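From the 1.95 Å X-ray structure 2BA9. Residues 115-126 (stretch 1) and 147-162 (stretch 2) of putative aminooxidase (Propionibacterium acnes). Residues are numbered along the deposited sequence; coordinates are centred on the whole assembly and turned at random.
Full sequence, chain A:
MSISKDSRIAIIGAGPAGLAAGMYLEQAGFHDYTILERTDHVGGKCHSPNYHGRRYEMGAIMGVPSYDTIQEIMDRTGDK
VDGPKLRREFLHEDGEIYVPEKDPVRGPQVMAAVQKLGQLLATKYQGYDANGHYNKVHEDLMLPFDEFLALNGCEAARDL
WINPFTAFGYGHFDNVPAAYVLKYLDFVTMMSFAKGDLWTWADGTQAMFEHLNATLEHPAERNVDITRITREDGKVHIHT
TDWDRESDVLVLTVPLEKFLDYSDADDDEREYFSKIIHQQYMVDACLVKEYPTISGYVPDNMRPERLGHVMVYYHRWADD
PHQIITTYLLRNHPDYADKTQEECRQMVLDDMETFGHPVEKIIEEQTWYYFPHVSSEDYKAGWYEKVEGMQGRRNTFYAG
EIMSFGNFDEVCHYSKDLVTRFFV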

# COMPACT_ATOMS: atom_id res chain seq x y z
N GLN A 115 -12.06 3.91 -22.26
CA GLN A 115 -13.04 2.95 -22.80
C GLN A 115 -12.36 1.79 -23.54
O GLN A 115 -12.73 0.61 -23.37
CB GLN A 115 -14.02 3.69 -23.73
CG GLN A 115 -14.92 2.79 -24.64
CD GLN A 115 -16.23 2.29 -24.00
OE1 GLN A 115 -16.88 1.39 -24.56
NE2 GLN A 115 -16.63 2.87 -22.85
N LYS A 116 -11.39 2.11 -24.39
CA LYS A 116 -10.67 1.09 -25.16
C LYS A 116 -9.92 0.16 -24.21
O LYS A 116 -9.93 -1.06 -24.38
CB LYS A 116 -9.70 1.72 -26.15
CG LYS A 116 -9.24 0.76 -27.26
CD LYS A 116 -8.18 1.40 -28.16
CE LYS A 116 -7.11 0.40 -28.61
NZ LYS A 116 -6.07 1.04 -29.49
N LEU A 117 -9.28 0.75 -23.20
CA LEU A 117 -8.56 -0.03 -22.19
C LEU A 117 -9.52 -0.95 -21.47
O LEU A 117 -9.24 -2.13 -21.30
CB LEU A 117 -7.85 0.87 -21.18
CG LEU A 117 -6.99 0.19 -20.11
CD1 LEU A 117 -5.91 -0.70 -20.71
CD2 LEU A 117 -6.37 1.24 -19.17
N GLY A 118 -10.66 -0.40 -21.03
CA GLY A 118 -11.64 -1.20 -20.31
C GLY A 118 -11.99 -2.46 -21.08
O GLY A 118 -12.05 -3.54 -20.52
N GLN A 119 -12.18 -2.32 -22.39
CA GLN A 119 -12.60 -3.46 -23.21
C GLN A 119 -11.49 -4.48 -23.41
O GLN A 119 -11.73 -5.69 -23.41
CB GLN A 119 -13.15 -2.95 -24.54
CG GLN A 119 -14.46 -2.20 -24.36
CD GLN A 119 -15.60 -3.11 -23.87
OE1 GLN A 119 -16.17 -3.89 -24.64
NE2 GLN A 119 -15.95 -3.00 -22.57
N LEU A 120 -10.27 -3.98 -23.57
CA LEU A 120 -9.08 -4.83 -23.62
C LEU A 120 -8.85 -5.60 -22.33
O LEU A 120 -8.46 -6.76 -22.37
CB LEU A 120 -7.84 -3.99 -23.91
CG LEU A 120 -7.67 -3.46 -25.32
CD1 LEU A 120 -6.68 -2.29 -25.27
CD2 LEU A 120 -7.17 -4.56 -26.25
N LEU A 121 -9.08 -4.97 -21.18
CA LEU A 121 -8.89 -5.63 -19.89
C LEU A 121 -9.88 -6.79 -19.70
O LEU A 121 -9.57 -7.78 -19.03
CB LEU A 121 -9.05 -4.62 -18.74
CG LEU A 121 -7.91 -3.61 -18.56
CD1 LEU A 121 -8.20 -2.64 -17.41
CD2 LEU A 121 -6.58 -4.35 -18.36
N ALA A 122 -11.06 -6.65 -20.30
CA ALA A 122 -12.14 -7.63 -20.13
C ALA A 122 -11.91 -8.86 -21.00
O ALA A 122 -12.43 -9.92 -20.71
CB ALA A 122 -13.48 -6.99 -20.46
N THR A 123 -11.11 -8.71 -22.05
CA THR A 123 -10.89 -9.75 -23.03
C THR A 123 -9.40 -10.15 -23.17
O THR A 123 -8.96 -11.15 -22.59
CB THR A 123 -11.44 -9.27 -24.38
OG1 THR A 123 -10.89 -7.98 -24.69
CG2 THR A 123 -12.97 -9.18 -24.31
N LYS A 124 -8.64 -9.37 -23.94
CA LYS A 124 -7.24 -9.64 -24.24
C LYS A 124 -6.40 -9.93 -22.98
O LYS A 124 -5.51 -10.78 -23.03
CB LYS A 124 -6.64 -8.46 -25.00
CG LYS A 124 -5.19 -8.62 -25.43
CD LYS A 124 -4.73 -7.41 -26.23
CE LYS A 124 -3.22 -7.43 -26.50
NZ LYS A 124 -2.74 -6.09 -27.03
N TYR A 125 -6.69 -9.23 -21.88
CA TYR A 125 -5.93 -9.35 -20.62
C TYR A 125 -6.73 -9.92 -19.46
O TYR A 125 -6.41 -9.66 -18.30
CB TYR A 125 -5.37 -7.98 -20.20
CG TYR A 125 -4.46 -7.37 -21.23
CD1 TYR A 125 -3.27 -7.99 -21.58
CD2 TYR A 125 -4.79 -6.17 -21.85
CE1 TYR A 125 -2.43 -7.44 -22.53
CE2 TYR A 125 -3.95 -5.60 -22.81
CZ TYR A 125 -2.78 -6.25 -23.15
OH TYR A 125 -1.94 -5.69 -24.09
N GLN A 126 -7.78 -10.68 -19.76
CA GLN A 126 -8.57 -11.31 -18.70
C GLN A 126 -7.66 -12.04 -17.70
O GLN A 126 -6.78 -12.78 -18.10
CB GLN A 126 -9.58 -12.29 -19.29
CG GLN A 126 -10.36 -13.04 -18.22
CD GLN A 126 -11.76 -13.47 -18.63
OE1 GLN A 126 -12.40 -14.25 -17.91
NE2 GLN A 126 -12.25 -12.96 -19.77
N GLU A 147 4.34 2.11 -21.16
CA GLU A 147 4.71 1.24 -22.28
C GLU A 147 3.55 0.29 -22.61
O GLU A 147 3.18 0.12 -23.76
CB GLU A 147 5.99 0.46 -21.97
CG GLU A 147 7.24 1.31 -22.05
CD GLU A 147 8.51 0.52 -21.79
OE1 GLU A 147 8.61 -0.63 -22.29
OE2 GLU A 147 9.40 1.07 -21.09
N PHE A 148 2.99 -0.31 -21.58
CA PHE A 148 1.77 -1.12 -21.72
C PHE A 148 0.67 -0.35 -22.47
O PHE A 148 0.09 -0.86 -23.43
CB PHE A 148 1.29 -1.57 -20.33
CG PHE A 148 -0.13 -2.10 -20.31
CD1 PHE A 148 -0.40 -3.41 -20.65
CD2 PHE A 148 -1.18 -1.27 -19.95
CE1 PHE A 148 -1.71 -3.91 -20.64
CE2 PHE A 148 -2.50 -1.75 -19.93
CZ PHE A 148 -2.76 -3.08 -20.27
N LEU A 149 0.38 0.87 -22.02
CA LEU A 149 -0.62 1.73 -22.67
C LEU A 149 -0.26 2.05 -24.13
O LEU A 149 -1.10 1.94 -25.04
CB LEU A 149 -0.81 3.04 -21.87
CG LEU A 149 -1.51 2.95 -20.51
CD1 LEU A 149 -1.73 4.34 -19.87
CD2 LEU A 149 -2.83 2.20 -20.59
N ALA A 150 1.00 2.44 -24.35
CA ALA A 150 1.50 2.75 -25.69
C ALA A 150 1.30 1.61 -26.68
O ALA A 150 0.91 1.82 -27.82
CB ALA A 150 2.98 3.15 -25.63
N LEU A 151 1.55 0.39 -26.24
CA LEU A 151 1.40 -0.78 -27.08
C LEU A 151 -0.05 -0.94 -27.57
O LEU A 151 -0.30 -1.48 -28.64
CB LEU A 151 1.81 -2.02 -26.29
CG LEU A 151 2.01 -3.32 -27.03
CD1 LEU A 151 3.18 -3.23 -28.00
CD2 LEU A 151 2.24 -4.41 -26.00
N ASN A 152 -0.99 -0.45 -26.76
CA ASN A 152 -2.41 -0.57 -27.06
C ASN A 152 -3.04 0.73 -27.54
O ASN A 152 -4.26 0.84 -27.62
CB ASN A 152 -3.13 -1.10 -25.81
CG ASN A 152 -2.81 -2.55 -25.52
OD1 ASN A 152 -3.18 -3.44 -26.29
ND2 ASN A 152 -2.11 -2.81 -24.41
N GLY A 153 -2.22 1.72 -27.89
CA GLY A 153 -2.72 3.05 -28.26
C GLY A 153 -3.61 3.74 -27.22
O GLY A 153 -4.54 4.44 -27.58
N CYS A 154 -3.35 3.53 -25.93
CA CYS A 154 -4.22 4.01 -24.86
C CYS A 154 -3.50 4.98 -23.91
O CYS A 154 -3.91 5.11 -22.76
CB CYS A 154 -4.76 2.82 -24.04
SG CYS A 154 -6.01 1.85 -24.84
N GLU A 155 -2.46 5.64 -24.39
CA GLU A 155 -1.63 6.54 -23.58
C GLU A 155 -2.43 7.55 -22.74
O GLU A 155 -2.11 7.80 -21.58
CB GLU A 155 -0.64 7.32 -24.47
CG GLU A 155 0.50 6.48 -25.04
CD GLU A 155 0.21 5.94 -26.45
OE1 GLU A 155 -0.98 5.65 -26.77
OE2 GLU A 155 1.18 5.81 -27.22
N ALA A 156 -3.47 8.13 -23.34
CA ALA A 156 -4.33 9.12 -22.66
C ALA A 156 -5.05 8.57 -21.41
O ALA A 156 -5.47 9.34 -20.54
CB ALA A 156 -5.35 9.68 -23.65
N ALA A 157 -5.16 7.26 -21.29
CA ALA A 157 -5.75 6.65 -20.09
C ALA A 157 -5.03 7.04 -18.78
O ALA A 157 -5.65 7.07 -17.70
CB ALA A 157 -5.80 5.13 -20.23
N ARG A 158 -3.74 7.35 -18.89
CA ARG A 158 -2.88 7.67 -17.74
C ARG A 158 -3.36 8.89 -16.96
O ARG A 158 -3.11 8.98 -15.76
CB ARG A 158 -1.43 7.91 -18.20
CG ARG A 158 -1.21 9.30 -18.81
CD ARG A 158 0.12 9.42 -19.56
NE ARG A 158 1.31 8.93 -18.84
CZ ARG A 158 1.90 9.55 -17.82
NH1 ARG A 158 1.41 10.68 -17.34
NH2 ARG A 158 3.00 9.04 -17.26
N ASP A 159 -3.98 9.85 -17.63
CA ASP A 159 -4.52 11.04 -16.96
C ASP A 159 -5.54 10.68 -15.88
O ASP A 159 -5.62 11.34 -14.86
CB ASP A 159 -5.17 11.98 -17.97
CG ASP A 159 -4.16 12.74 -18.82
OD1 ASP A 159 -3.03 12.25 -19.03
OD2 ASP A 159 -4.52 13.83 -19.28
N LEU A 160 -6.33 9.64 -16.12
CA LEU A 160 -7.29 9.15 -15.13
C LEU A 160 -6.60 8.30 -14.06
O LEU A 160 -6.78 8.52 -12.87
CB LEU A 160 -8.41 8.33 -15.79
CG LEU A 160 -9.57 7.93 -14.86
CD1 LEU A 160 -10.46 9.12 -14.57
CD2 LEU A 160 -10.39 6.82 -15.45
N TRP A 161 -5.81 7.33 -14.50
CA TRP A 161 -5.17 6.35 -13.61
C TRP A 161 -4.12 6.93 -12.67
O TRP A 161 -3.87 6.39 -11.60
CB TRP A 161 -4.53 5.23 -14.45
CG TRP A 161 -5.29 3.94 -14.42
CD1 TRP A 161 -5.06 2.89 -13.60
CD2 TRP A 161 -6.39 3.57 -15.26
NE1 TRP A 161 -5.95 1.88 -13.87
CE2 TRP A 161 -6.78 2.27 -14.88
CE3 TRP A 161 -7.09 4.22 -16.29
CZ2 TRP A 161 -7.83 1.60 -15.50
CZ3 TRP A 161 -8.13 3.55 -16.90
CH2 TRP A 161 -8.50 2.26 -16.50
N ILE A 162 -3.51 8.04 -13.06
CA ILE A 162 -2.36 8.56 -12.36
C ILE A 162 -2.69 9.16 -10.99
O ILE A 162 -1.90 9.05 -10.07
CB ILE A 162 -1.60 9.59 -13.21
CG1 ILE A 162 -0.18 9.79 -12.65
CG2 ILE A 162 -2.37 10.90 -13.33
CD1 ILE A 162 0.69 10.65 -13.54

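The contact between the two stretches centres on Leu 117, a buried residue of helix 115-122 whose CA-to-CB bond points toward stretch 2. Of all the residues in the contact it has the largest area covered by the other stretch, 103 Å². Its rotamer is t for chi1 and p for chi2. CD1 of Leu 117 packs against Phe 148, 3.7 Å from CE2, and also comes 4.2 Å from CD2 of Leu 149, which CD2 of Leu 117 approaches to 3.9 Å. CD2 of Leu 117 enters a pocket formed by Leu 149, Ala 157 and Trp 161. Within this pocket CD2 of Leu 117 lies 4.1 Å from CB of Ala 157. CD2 of Leu 117 also sits over one face of the indole, 3.6 Å from CH2 of Trp 161 and 3.8 Å from the centroid of the six-membered ring, only 23° off the ring normal, so that the methyl makes a CH-pi contact. A single leucine thus touches helix 147-151, the segment that follows it and the helical turn that carries Trp 161.

The axes of helix 115-122 and helix 147-151 approach no closer than 11.8 Å and cross at 95°, an almost perpendicular arrangement in which side chains span the gap. The backbones come nearer just beyond helix 147-151, where CA of Leu 117 is 6.5 Å from CA of Cys 154. Here the Cys 154 sulfur fits against the first helix: SG is 3.8 Å from N of Leu 117, 3.9 Å from CB of Lys 116 and 4.2 Å from CD1 of Leu 120. One turn along from Leu 117, Leu 121 adds a looser contact, its CD2 lying 4.5 Å from CZ of Phe 148.

Phe 148 continues the apolar surface to Tyr 125. CE1 of Phe 148 lies over one face of the tyrosine ring, 3.5 Å from CE2 of Tyr 125, but the ring planes are inclined at 53° and their centroids are 5.1 Å apart, an oblique pairing.

At the edge of that tyrosine ring the contact turns polar, and Asn 152 becomes its focus. Its aliphatic part still faces the first helix, with CB of Asn 152 3.8 Å from CD1 of Leu 120, while its polar groups meet three side chains of stretch 1. ND2 of Asn 152 donates to OH of Tyr 125 at 2.9 Å with a nearly straight geometry (161°), and it also donates to O of Phe 148, 3.1 Å away, a bond within its own stretch that ties the amide back to the preceding helix. OD1 of Asn 152 accepts a hydrogen bond from NZ of Lys 124 at 2.8 Å; the same NZ donates to OH of Tyr 125 at 3.1 Å, so the lysine and the amide converge on one hydroxyl.

At the outer, exposed edge, NZ of Lys 116 donates to the backbone O of Asn 152 at 2.6 Å. The same NZ of Lys 116 lies 4.1 Å from CA of Gly 153, whose positive phi by itself favours glycine.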